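Local coordinates for protein Dot/Icm T4SS effector (Legionella pneumophila, PDB 6VVD) that is a Dot/Icm type IV secretion effector that binds inositol hexakisphosphate and probably transfers phosphorus-containing groups, as kinases do, at residues 62-67 / 154-159. Residues are numbered along the deposited sequence; the frame is centred on the assembly and turned at random.
Sequences LMWKSH and YFYMPK. With IHP (inositol hexakisphosphate), chain D.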
ATOM      1  N   LEU A  62       1.915  13.584   7.499  1.00 26.53           N
ATOM      2  CA  LEU A  62       1.493  14.430   6.392  1.00 29.07           C
ATOM      3  C   LEU A  62       0.625  13.629   5.431  1.00 30.03           C
ATOM      4  O   LEU A  62       0.994  12.524   5.022  1.00 28.57           O
ATOM      5  CB  LEU A  62       2.718  14.987   5.669  1.00 30.82           C
ATOM      6  CG  LEU A  62       2.478  15.831   4.417  1.00 32.29           C
ATOM      7  CD1 LEU A  62       1.645  17.061   4.734  1.00 34.01           C
ATOM      8  CD2 LEU A  62       3.816  16.224   3.798  1.00 32.26           C
ATOM      9  N   MET A  63      -0.529  14.190   5.072  1.00 33.87           N
ATOM     10  CA  MET A  63      -1.474  13.538   4.173  1.00 36.11           C
ATOM     11  C   MET A  63      -1.417  14.100   2.756  1.00 40.74           C
ATOM     12  O   MET A  63      -1.322  13.332   1.793  1.00 42.29           O
ATOM     13  CB  MET A  63      -2.900  13.673   4.722  1.00 36.57           C
ATOM     14  CG  MET A  63      -3.117  13.024   6.081  1.00 35.26           C
ATOM     15  SD  MET A  63      -2.655  11.282   6.118  1.00 33.66           S
ATOM     16  CE  MET A  63      -3.831  10.561   4.975  1.00 33.13           C
ATOM     17  N   TRP A  64      -1.489  15.423   2.606  1.00 42.87           N
ATOM     18  CA  TRP A  64      -1.413  16.066   1.298  1.00 44.48           C
ATOM     19  C   TRP A  64      -1.256  17.568   1.500  1.00 46.32           C
ATOM     20  O   TRP A  64      -1.383  18.080   2.615  1.00 49.03           O
ATOM     21  CB  TRP A  64      -2.647  15.762   0.443  1.00 42.57           C
ATOM     22  CG  TRP A  64      -3.940  16.276   1.001  1.00 43.29           C
ATOM     23  CD1 TRP A  64      -4.381  17.564   0.997  1.00 29.90           C
ATOM     24  CD2 TRP A  64      -4.974  15.501   1.619  1.00 41.60           C
ATOM     25  NE1 TRP A  64      -5.622  17.645   1.587  1.00 43.64           N
ATOM     26  CE2 TRP A  64      -6.007  16.390   1.977  1.00 42.67           C
ATOM     27  CE3 TRP A  64      -5.123  14.143   1.909  1.00 26.13           C
ATOM     28  CZ2 TRP A  64      -7.172  15.965   2.610  1.00 43.63           C
ATOM     29  CZ3 TRP A  64      -6.278  13.726   2.540  1.00 30.58           C
ATOM     30  CH2 TRP A  64      -7.287  14.631   2.882  1.00 28.32           C
ATOM     31  N   LYS A  65      -0.982  18.268   0.400  1.00 44.58           N
ATOM     32  CA  LYS A  65      -0.801  19.713   0.389  1.00 45.79           C
ATOM     33  C   LYS A  65      -2.108  20.403   0.013  1.00 47.32           C
ATOM     34  O   LYS A  65      -2.922  19.860  -0.738  1.00 47.61           O
ATOM     35  CB  LYS A  65       0.317  20.097  -0.581  1.00 47.67           C
ATOM     36  CG  LYS A  65       1.669  19.497  -0.182  1.00 47.83           C
ATOM     37  CD  LYS A  65       2.720  19.571  -1.283  1.00 48.95           C
ATOM     38  CE  LYS A  65       4.073  19.087  -0.759  1.00 47.38           C
ATOM     39  NZ  LYS A  65       5.026  18.715  -1.846  1.00 46.94           N
ATOM     40  N   SER A  66      -2.311  21.608   0.553  1.00 47.82           N
ATOM     41  CA  SER A  66      -3.582  22.311   0.441  1.00 48.63           C
ATOM     42  C   SER A  66      -3.425  23.640  -0.287  1.00 53.56           C
ATOM     43  O   SER A  66      -2.326  24.193  -0.393  1.00 52.64           O
ATOM     44  CB  SER A  66      -4.198  22.560   1.830  1.00 46.49           C
ATOM     45  OG  SER A  66      -5.494  23.124   1.724  1.00 46.01           O
ATOM     46  N   HIS A  67      -4.553  24.147  -0.784  1.00 57.99           N
ATOM     47  CA  HIS A  67      -4.610  25.407  -1.517  1.00 61.50           C
ATOM     48  C   HIS A  67      -5.863  26.186  -1.115  1.00 62.53           C
ATOM     49  O   HIS A  67      -6.615  26.686  -1.954  1.00 65.64           O
ATOM     50  CB  HIS A  67      -4.594  25.167  -3.025  1.00 61.36           C
ATOM     51  CG  HIS A  67      -3.227  24.925  -3.596  1.00 61.04           C
ATOM     52  ND1 HIS A  67      -3.010  24.099  -4.681  1.00 61.05           N
ATOM     53  CD2 HIS A  67      -2.014  25.412  -3.244  1.00 61.27           C
ATOM     54  CE1 HIS A  67      -1.719  24.083  -4.963  1.00 60.13           C
ATOM     55  NE2 HIS A  67      -1.093  24.870  -4.107  1.00 61.76           N
ATOM     56  N   TYR A 154     -15.773  11.866  -2.019  1.00 45.67           N
ATOM     57  CA  TYR A 154     -14.596  11.713  -2.860  1.00 41.36           C
ATOM     58  C   TYR A 154     -13.383  11.462  -1.974  1.00 37.73           C
ATOM     59  O   TYR A 154     -13.424  11.650  -0.756  1.00 37.21           O
ATOM     60  CB  TYR A 154     -14.381  12.950  -3.739  1.00 42.13           C
ATOM     61  CG  TYR A 154     -14.672  14.254  -3.026  1.00 43.25           C
ATOM     62  CD1 TYR A 154     -15.970  14.744  -2.935  1.00 45.87           C
ATOM     63  CD2 TYR A 154     -13.652  14.992  -2.440  1.00 42.09           C
ATOM     64  CE1 TYR A 154     -16.241  15.935  -2.280  1.00 47.29           C
ATOM     65  CE2 TYR A 154     -13.913  16.179  -1.785  1.00 44.13           C
ATOM     66  CZ  TYR A 154     -15.208  16.649  -1.707  1.00 46.37           C
ATOM     67  OH  TYR A 154     -15.457  17.837  -1.052  1.00 48.34           O
ATOM     68  N   PHE A 155     -12.291  11.038  -2.603  1.00 36.07           N
ATOM     69  CA  PHE A 155     -11.086  10.600  -1.908  1.00 22.83           C
ATOM     70  C   PHE A 155      -9.941  11.517  -2.299  1.00 22.61           C
ATOM     71  O   PHE A 155      -9.568  11.578  -3.476  1.00 22.48           O
ATOM     72  CB  PHE A 155     -10.773   9.141  -2.260  1.00 29.25           C
ATOM     73  CG  PHE A 155      -9.543   8.594  -1.591  1.00 27.53           C
ATOM     74  CD1 PHE A 155      -9.620   8.001  -0.338  1.00 27.14           C
ATOM     75  CD2 PHE A 155      -8.313   8.642  -2.228  1.00 18.73           C
ATOM     76  CE1 PHE A 155      -8.492   7.486   0.273  1.00 18.22           C
ATOM     77  CE2 PHE A 155      -7.181   8.127  -1.622  1.00 17.53           C
ATOM     78  CZ  PHE A 155      -7.271   7.551  -0.371  1.00 17.26           C
ATOM     79  N   TYR A 156      -9.400  12.239  -1.322  1.00 22.89           N
ATOM     80  CA  TYR A 156      -8.256  13.107  -1.549  1.00 23.62           C
ATOM     81  C   TYR A 156      -6.958  12.340  -1.311  1.00 21.38           C
ATOM     82  O   TYR A 156      -6.876  11.466  -0.441  1.00 20.47           O
ATOM     83  CB  TYR A 156      -8.302  14.333  -0.634  1.00 27.42           C
ATOM     84  CG  TYR A 156      -9.228  15.445  -1.094  1.00 32.74           C
ATOM     85  CD1 TYR A 156      -9.375  15.753  -2.442  1.00 33.87           C
ATOM     86  CD2 TYR A 156      -9.950  16.197  -0.172  1.00 35.66           C
ATOM     87  CE1 TYR A 156     -10.218  16.765  -2.858  1.00 35.75           C
ATOM     88  CE2 TYR A 156     -10.794  17.214  -0.580  1.00 36.88           C
ATOM     89  CZ  TYR A 156     -10.924  17.492  -1.923  1.00 37.48           C
ATOM     90  OH  TYR A 156     -11.763  18.507  -2.331  1.00 40.64           O
ATOM     91  N   MET A 157      -5.940  12.688  -2.086  1.00 21.28           N
ATOM     92  CA  MET A 157      -4.652  12.010  -2.049  1.00 22.34           C
ATOM     93  C   MET A 157      -3.638  12.877  -2.780  1.00 25.42           C
ATOM     94  O   MET A 157      -4.015  13.677  -3.643  1.00 28.24           O
ATOM     95  CB  MET A 157      -4.734  10.626  -2.708  1.00 21.92           C
ATOM     96  CG  MET A 157      -5.230  10.685  -4.138  1.00 22.51           C
ATOM     97  SD  MET A 157      -5.387   9.070  -4.908  1.00 21.77           S
ATOM     98  CE  MET A 157      -6.413   9.494  -6.314  1.00 21.10           C
ATOM     99  N   PRO A 158      -2.353  12.725  -2.466  1.00 25.08           N
ATOM    100  CA  PRO A 158      -1.330  13.474  -3.204  1.00 25.27           C
ATOM    101  C   PRO A 158      -1.372  13.148  -4.689  1.00 28.24           C
ATOM    102  O   PRO A 158      -1.591  12.002  -5.087  1.00 26.87           O
ATOM    103  CB  PRO A 158      -0.014  13.010  -2.567  1.00 22.51           C
ATOM    104  CG  PRO A 158      -0.394  12.457  -1.249  1.00 22.19           C
ATOM    105  CD  PRO A 158      -1.766  11.877  -1.413  1.00 22.66           C
ATOM    106  N   LYS A 159      -1.171  14.174  -5.507  1.00 32.10           N
ATOM    107  CA  LYS A 159      -0.957  13.986  -6.933  1.00 33.64           C
ATOM    108  C   LYS A 159       0.476  13.530  -7.156  1.00 32.21           C
ATOM    109  O   LYS A 159       1.408  14.047  -6.532  1.00 33.30           O
ATOM    110  CB  LYS A 159      -1.224  15.294  -7.677  1.00 38.84           C
ATOM    111  CG  LYS A 159      -1.230  15.201  -9.193  1.00 41.86           C
ATOM    112  CD  LYS A 159      -1.328  16.600  -9.802  1.00 46.83           C
ATOM    113  CE  LYS A 159      -1.618  16.555 -11.291  1.00 48.57           C
ATOM    114  NZ  LYS A 159      -0.575  15.806 -12.038  1.00 49.00           N
TER
HETATM  115  C1  IHP D 401      -9.770  22.824  -0.527  1.00 50.35           C
HETATM  116  C2  IHP D 401     -10.687  24.029  -0.779  1.00 52.37           C
HETATM  117  C3  IHP D 401     -12.126  23.768  -0.313  1.00 53.58           C
HETATM  118  C4  IHP D 401     -12.129  23.397   1.172  1.00 51.91           C
HETATM  119  C5  IHP D 401     -11.327  22.103   1.371  1.00 52.44           C
HETATM  120  C6  IHP D 401      -9.881  22.262   0.890  1.00 49.03           C
HETATM  121  O11 IHP D 401      -8.432  23.220  -0.728  1.00 46.07           O
HETATM  122  P1  IHP D 401      -7.703  22.823  -2.150  1.00 43.87           P
HETATM  123  O21 IHP D 401      -6.397  22.122  -1.879  1.00 41.82           O
HETATM  124  O31 IHP D 401      -8.632  21.926  -2.930  1.00 42.72           O
HETATM  125  O41 IHP D 401      -7.423  24.068  -2.956  1.00 45.55           O
HETATM  126  O12 IHP D 401     -10.695  24.293  -2.157  1.00 55.41           O
HETATM  127  P2  IHP D 401     -10.664  25.878  -2.602  1.00 55.15           P
HETATM  128  O22 IHP D 401      -9.584  26.588  -1.819  1.00 55.29           O
HETATM  129  O32 IHP D 401     -10.367  26.015  -4.077  1.00 56.06           O
HETATM  130  O42 IHP D 401     -12.021  26.471  -2.294  1.00 55.74           O
HETATM  131  O13 IHP D 401     -12.648  22.707  -1.059  1.00 53.01           O
HETATM  132  P3  IHP D 401     -14.235  22.756  -1.502  1.00 53.56           P
HETATM  133  O23 IHP D 401     -14.816  24.088  -1.091  1.00 55.40           O
HETATM  134  O33 IHP D 401     -14.326  22.582  -2.998  1.00 52.91           O
HETATM  135  O43 IHP D 401     -15.015  21.655  -0.823  1.00 51.80           O
HETATM  136  O14 IHP D 401     -13.430  23.196   1.629  1.00 51.48           O
HETATM  137  P4  IHP D 401     -13.942  24.198   2.835  1.00 48.18           P
HETATM  138  O24 IHP D 401     -14.265  25.539   2.221  1.00 50.43           O
HETATM  139  O34 IHP D 401     -12.846  24.365   3.861  1.00 46.79           O
HETATM  140  O44 IHP D 401     -15.177  23.622   3.486  1.00 47.60           O
HETATM  141  O15 IHP D 401     -11.320  21.763   2.724  1.00 53.27           O
HETATM  142  P5  IHP D 401     -11.857  20.259   3.114  1.00 54.10           P
HETATM  143  O25 IHP D 401     -12.549  20.276   4.459  1.00 54.69           O
HETATM  144  O35 IHP D 401     -12.840  19.780   2.070  1.00 54.07           O
HETATM  145  O45 IHP D 401     -10.651  19.353   3.168  1.00 54.26           O
HETATM  146  O16 IHP D 401      -9.307  20.981   0.900  1.00 48.28           O
HETATM  147  P6  IHP D 401      -7.897  20.760   1.705  1.00 43.91           P
HETATM  148  O26 IHP D 401      -6.785  20.408   0.746  1.00 44.04           O
HETATM  149  O36 IHP D 401      -7.536  22.048   2.408  1.00 46.49           O
HETATM  150  O46 IHP D 401      -8.094  19.635   2.690  1.00 43.91           O
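Trp-64 and Pro-158 are the residues whose CA atoms come nearest, 5.2 Å, where strand 62-65 passes strand 154-158 nearly at right angles (89°) and no hydrogen bond joins the two. Each strand belongs to its own antiparallel sheet, 62-65 at the outer edge of one and 154-158 within the other, and the contact is made mainly by side chains. The indole of Trp-64 lies over Tyr-156: CB of Tyr-156 sits 3.7 Å from the centroid of the six-membered ring of Trp-64, almost on its normal, a CH-pi contact. Beyond CB the phenol swings aside and turns its edge to the same indole, giving an offset edge-to-face pair with planes at 62°. CG of Tyr-156 stands anti to its carbonyl carbon (chi1 -80°), which carries the ring away from strand 62-65 and toward the inositol phosphates. Pro-158 packs near the root of the Trp-64 side chain, its CG 4.3 Å from CB of Trp-64 and close to the carbonyl O of Met-63. At the edge of the indole, NE1 of Trp-64 donates to O26 of inositol hexakisphosphate at 3.1 Å and more weakly to O46, both oxygens of one phosphate. Past the strand end, OG of Ser-66 lies beside O36 of that phosphate, probably as a donor, at a separation too short to be exact. The backbone N of His-67 donates to O21 of the adjacent phosphate. Arg-42, Lys-68, Lys-99 and Lys-148 bring positive charge to the ligand, probably offsetting much of its negative charge, while Lys-103 makes a cation-pi contact with Tyr-156. The phosphate-binding indole is thus also part of the contact between the two sheets, and ligand binding may help to fix their relative placement.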